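Local coordinates for uncharacterized protein (Bacteroides caccae, PDB 3NO2), which is of unknown function but folds as a six-bladed beta-propeller, with a sequence related to the Mal s 1 allergen-like family, at residues I27-P32 with G48-S53. Sequence-based numbering, arbitrary orientation.
Sequences IVWEYP and GEILFS
W29, which with V28 forms a classic beta bulge opposite I19, is hydrogen-bonded to that residue through its backbone, while its indole meets I50 of the next blade. The pair is a worked example of how propeller blades pack: between strands 26-32 and 50-53 they meet through side chains alone, with no hydrogen bond across. The closest CA atoms, those of Y31 and I50, are 10.3 Å apart, a gap that large side chains must bridge. In W29, CG anti to the backbone N (chi1 175°) carries the indole out across the gap, where I50 comes from the opposite direction. The terminal methyl of I50 does the touching: CD1 lies 3.5 Å from CH2 of W29 and 3.7 Å from its CZ2, meeting the benzo part of the indole obliquely. Two residues on, Y31 repeats the extended arrangement and crosses F52 at about a right angle. CE1 of Y31 comes within 3.8 Å of CZ of F52, and the ring planes make an angle of 61°, an oblique aromatic pair with centroids 5.8 Å apart. The Y31 ring is also backed on one face by CD of P32, 3.5 Å above its plane and toward the rim. R63 adds a cation-pi contact to W29, and I61 touches W29, Y31 and I50. Strand 26-32 is one edge of a four-stranded blade whose other edge, strand 270-274, pairs with 6-10 in the Velcro closure common in propellers; strand 50-53 is second in the next blade, between 41-44 and 57-61, and its L51 packs onto strand 78-84 of the blade beyond.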
ATOM      1  N   ILE A  27     -15.217  11.315   7.850  1.00  9.28           N
ATOM      2  CA  ILE A  27     -14.588  11.753   6.578  1.00  9.17           C
ATOM      3  C   ILE A  27     -14.682  13.286   6.523  1.00  9.97           C
ATOM      4  O   ILE A  27     -15.810  13.852   6.559  1.00 11.95           O
ATOM      5  CB  ILE A  27     -15.276  11.109   5.375  1.00 10.54           C
ATOM      6  CG1 ILE A  27     -14.963   9.620   5.354  1.00 12.46           C
ATOM      7  CG2 ILE A  27     -14.807  11.777   4.047  1.00 12.10           C
ATOM      8  CD1 ILE A  27     -15.638   8.823   4.209  1.00 16.02           C
ATOM      9  N   VAL A  28     -13.542  13.973   6.492  1.00  8.20           N
ATOM     10  CA  VAL A  28     -13.528  15.428   6.472  1.00  9.95           C
ATOM     11  C   VAL A  28     -13.201  16.008   5.094  1.00 11.20           C
ATOM     12  O   VAL A  28     -13.287  17.221   4.913  1.00 12.91           O
ATOM     13  CB  VAL A  28     -12.605  15.994   7.544  1.00 10.47           C
ATOM     14  CG1 VAL A  28     -13.102  15.548   8.956  1.00 13.09           C
ATOM     15  CG2 VAL A  28     -11.144  15.630   7.310  1.00 12.88           C
ATOM     16  N   TRP A  29     -12.811  15.167   4.141  1.00  9.52           N
ATOM     17  CA  TRP A  29     -12.402  15.601   2.804  1.00 10.10           C
ATOM     18  C   TRP A  29     -12.432  14.388   1.905  1.00 10.89           C
ATOM     19  O   TRP A  29     -12.088  13.263   2.357  1.00  8.66           O
ATOM     20  CB  TRP A  29     -10.979  16.106   2.885  1.00 12.04           C
ATOM     21  CG  TRP A  29     -10.284  16.505   1.580  1.00 14.73           C
ATOM     22  CD1 TRP A  29     -10.203  17.754   1.050  1.00 23.36           C
ATOM     23  CD2 TRP A  29      -9.515  15.654   0.723  1.00 11.48           C
ATOM     24  NE1 TRP A  29      -9.439  17.726  -0.109  1.00 21.61           N
ATOM     25  CE2 TRP A  29      -9.011  16.449  -0.330  1.00 21.93           C
ATOM     26  CE3 TRP A  29      -9.229  14.302   0.724  1.00 12.64           C
ATOM     27  CZ2 TRP A  29      -8.202  15.918  -1.347  1.00 14.31           C
ATOM     28  CZ3 TRP A  29      -8.426  13.770  -0.301  1.00 12.75           C
ATOM     29  CH2 TRP A  29      -7.939  14.575  -1.305  1.00 14.77           C
ATOM     30  N   GLU A  30     -12.927  14.561   0.676  0.50  9.93           N
ATOM     31  CA  GLU A  30     -12.870  13.536  -0.372  0.50  8.91           C
ATOM     32  C   GLU A  30     -12.337  14.131  -1.680  0.50  9.85           C
ATOM     33  O   GLU A  30     -12.324  15.377  -1.897  0.50  7.83           O
ATOM     34  CB  GLU A  30     -14.231  12.867  -0.655  0.50 10.54           C
ATOM     35  CG  GLU A  30     -14.729  11.994   0.483  0.50  8.97           C
ATOM     36  CD  GLU A  30     -16.027  11.254   0.204  0.50 14.97           C
ATOM     37  OE1 GLU A  30     -16.747  11.618  -0.765  0.50 15.32           O
ATOM     38  OE2 GLU A  30     -16.335  10.296   0.963  0.50 16.92           O
ATOM     39  N   TYR A  31     -11.888  13.229  -2.544  1.00  9.59           N
ATOM     40  CA  TYR A  31     -11.504  13.587  -3.913  1.00  8.38           C
ATOM     41  C   TYR A  31     -11.916  12.433  -4.815  1.00  9.75           C
ATOM     42  O   TYR A  31     -11.706  11.256  -4.479  1.00  9.10           O
ATOM     43  CB  TYR A  31      -9.998  13.814  -3.969  1.00 10.44           C
ATOM     44  CG  TYR A  31      -9.442  14.285  -5.295  1.00  8.89           C
ATOM     45  CD1 TYR A  31      -9.057  13.384  -6.284  1.00 10.07           C
ATOM     46  CD2 TYR A  31      -9.313  15.641  -5.574  1.00 10.15           C
ATOM     47  CE1 TYR A  31      -8.547  13.796  -7.492  1.00  9.11           C
ATOM     48  CE2 TYR A  31      -8.791  16.086  -6.803  1.00  9.48           C
ATOM     49  CZ  TYR A  31      -8.411  15.146  -7.768  1.00  9.75           C
ATOM     50  OH  TYR A  31      -7.875  15.544  -8.973  1.00 10.78           O
ATOM     51  N   PRO A  32     -12.543  12.726  -5.960  1.00 10.44           N
ATOM     52  CA  PRO A  32     -13.139  11.669  -6.760  1.00 11.11           C
ATOM     53  C   PRO A  32     -12.142  10.926  -7.649  1.00  9.78           C
ATOM     54  O   PRO A  32     -11.146  11.485  -8.136  1.00 11.52           O
ATOM     55  CB  PRO A  32     -14.120  12.443  -7.641  1.00 13.16           C
ATOM     56  CG  PRO A  32     -13.432  13.735  -7.860  1.00 14.11           C
ATOM     57  CD  PRO A  32     -12.777  14.073  -6.529  1.00 11.36           C
ATOM     58  N   GLY A  48       1.779  18.174   3.406  1.00 12.94           N
ATOM     59  CA  GLY A  48       0.340  17.936   3.315  1.00 13.26           C
ATOM     60  C   GLY A  48      -0.211  17.734   1.906  1.00 12.35           C
ATOM     61  O   GLY A  48      -1.421  17.712   1.730  1.00 14.09           O
ATOM     62  N   GLU A  49       0.675  17.646   0.918  1.00 10.77           N
ATOM     63  CA  GLU A  49       0.253  17.317  -0.448  1.00 11.04           C
ATOM     64  C   GLU A  49      -0.049  15.823  -0.525  1.00  9.14           C
ATOM     65  O   GLU A  49       0.409  15.044   0.315  1.00  9.47           O
ATOM     66  CB  GLU A  49       1.315  17.673  -1.466  1.00 12.07           C
ATOM     67  CG  GLU A  49       1.645  19.189  -1.485  1.00 17.40           C
ATOM     68  CD  GLU A  49       3.128  19.482  -1.361  1.00 26.47           C
ATOM     69  OE1 GLU A  49       3.950  18.720  -0.749  1.00 18.06           O
ATOM     70  OE2 GLU A  49       3.489  20.550  -1.903  1.00 33.18           O
ATOM     71  N   ILE A  50      -0.834  15.452  -1.519  1.00  7.97           N
ATOM     72  CA  ILE A  50      -1.430  14.125  -1.614  1.00  7.88           C
ATOM     73  C   ILE A  50      -0.995  13.475  -2.932  1.00  8.34           C
ATOM     74  O   ILE A  50      -1.178  14.050  -4.007  1.00  8.67           O
ATOM     75  CB  ILE A  50      -2.948  14.248  -1.567  1.00  8.94           C
ATOM     76  CG1 ILE A  50      -3.378  14.673  -0.165  1.00  9.63           C
ATOM     77  CG2 ILE A  50      -3.628  12.923  -1.929  1.00 10.57           C
ATOM     78  CD1 ILE A  50      -4.714  15.392  -0.165  1.00 15.17           C
ATOM     79  N   LEU A  51      -0.390  12.284  -2.840  1.00  7.72           N
ATOM     80  CA  LEU A  51       0.049  11.487  -3.978  1.00  6.58           C
ATOM     81  C   LEU A  51      -0.842  10.237  -4.035  1.00  6.49           C
ATOM     82  O   LEU A  51      -1.102   9.623  -2.980  1.00  7.16           O
ATOM     83  CB  LEU A  51       1.493  11.031  -3.736  1.00  8.00           C
ATOM     84  CG  LEU A  51       2.071  10.018  -4.721  1.00  8.26           C
ATOM     85  CD1 LEU A  51       2.215  10.576  -6.159  1.00 11.10           C
ATOM     86  CD2 LEU A  51       3.430   9.496  -4.188  1.00  9.23           C
ATOM     87  N   PHE A  52      -1.320   9.864  -5.210  1.00  6.21           N
ATOM     88  CA  PHE A  52      -2.044   8.596  -5.332  1.00  5.92           C
ATOM     89  C   PHE A  52      -1.834   7.984  -6.674  1.00  6.94           C
ATOM     90  O   PHE A  52      -1.691   8.688  -7.683  1.00  6.96           O
ATOM     91  CB  PHE A  52      -3.557   8.751  -4.998  1.00  5.43           C
ATOM     92  CG  PHE A  52      -4.362   9.600  -5.950  1.00  7.16           C
ATOM     93  CD1 PHE A  52      -4.376  10.983  -5.843  1.00  7.17           C
ATOM     94  CD2 PHE A  52      -5.085   9.012  -6.936  1.00  7.67           C
ATOM     95  CE1 PHE A  52      -5.142  11.729  -6.721  1.00  7.87           C
ATOM     96  CE2 PHE A  52      -5.847   9.754  -7.818  1.00  7.51           C
ATOM     97  CZ  PHE A  52      -5.857  11.117  -7.719  1.00  8.67           C
ATOM     98  N   SER A  53      -1.916   6.657  -6.718  1.00  5.64           N
ATOM     99  CA  SER A  53      -1.991   5.920  -7.973  1.00  5.64           C
ATOM    100  C   SER A  53      -3.429   5.578  -8.258  1.00  5.77           C
ATOM    101  O   SER A  53      -4.272   5.412  -7.344  1.00  6.09           O
ATOM    102  CB  SER A  53      -1.140   4.654  -8.001  1.00  6.84           C
ATOM    103  OG  SER A  53      -1.536   3.736  -7.013  1.00  7.29           O
TER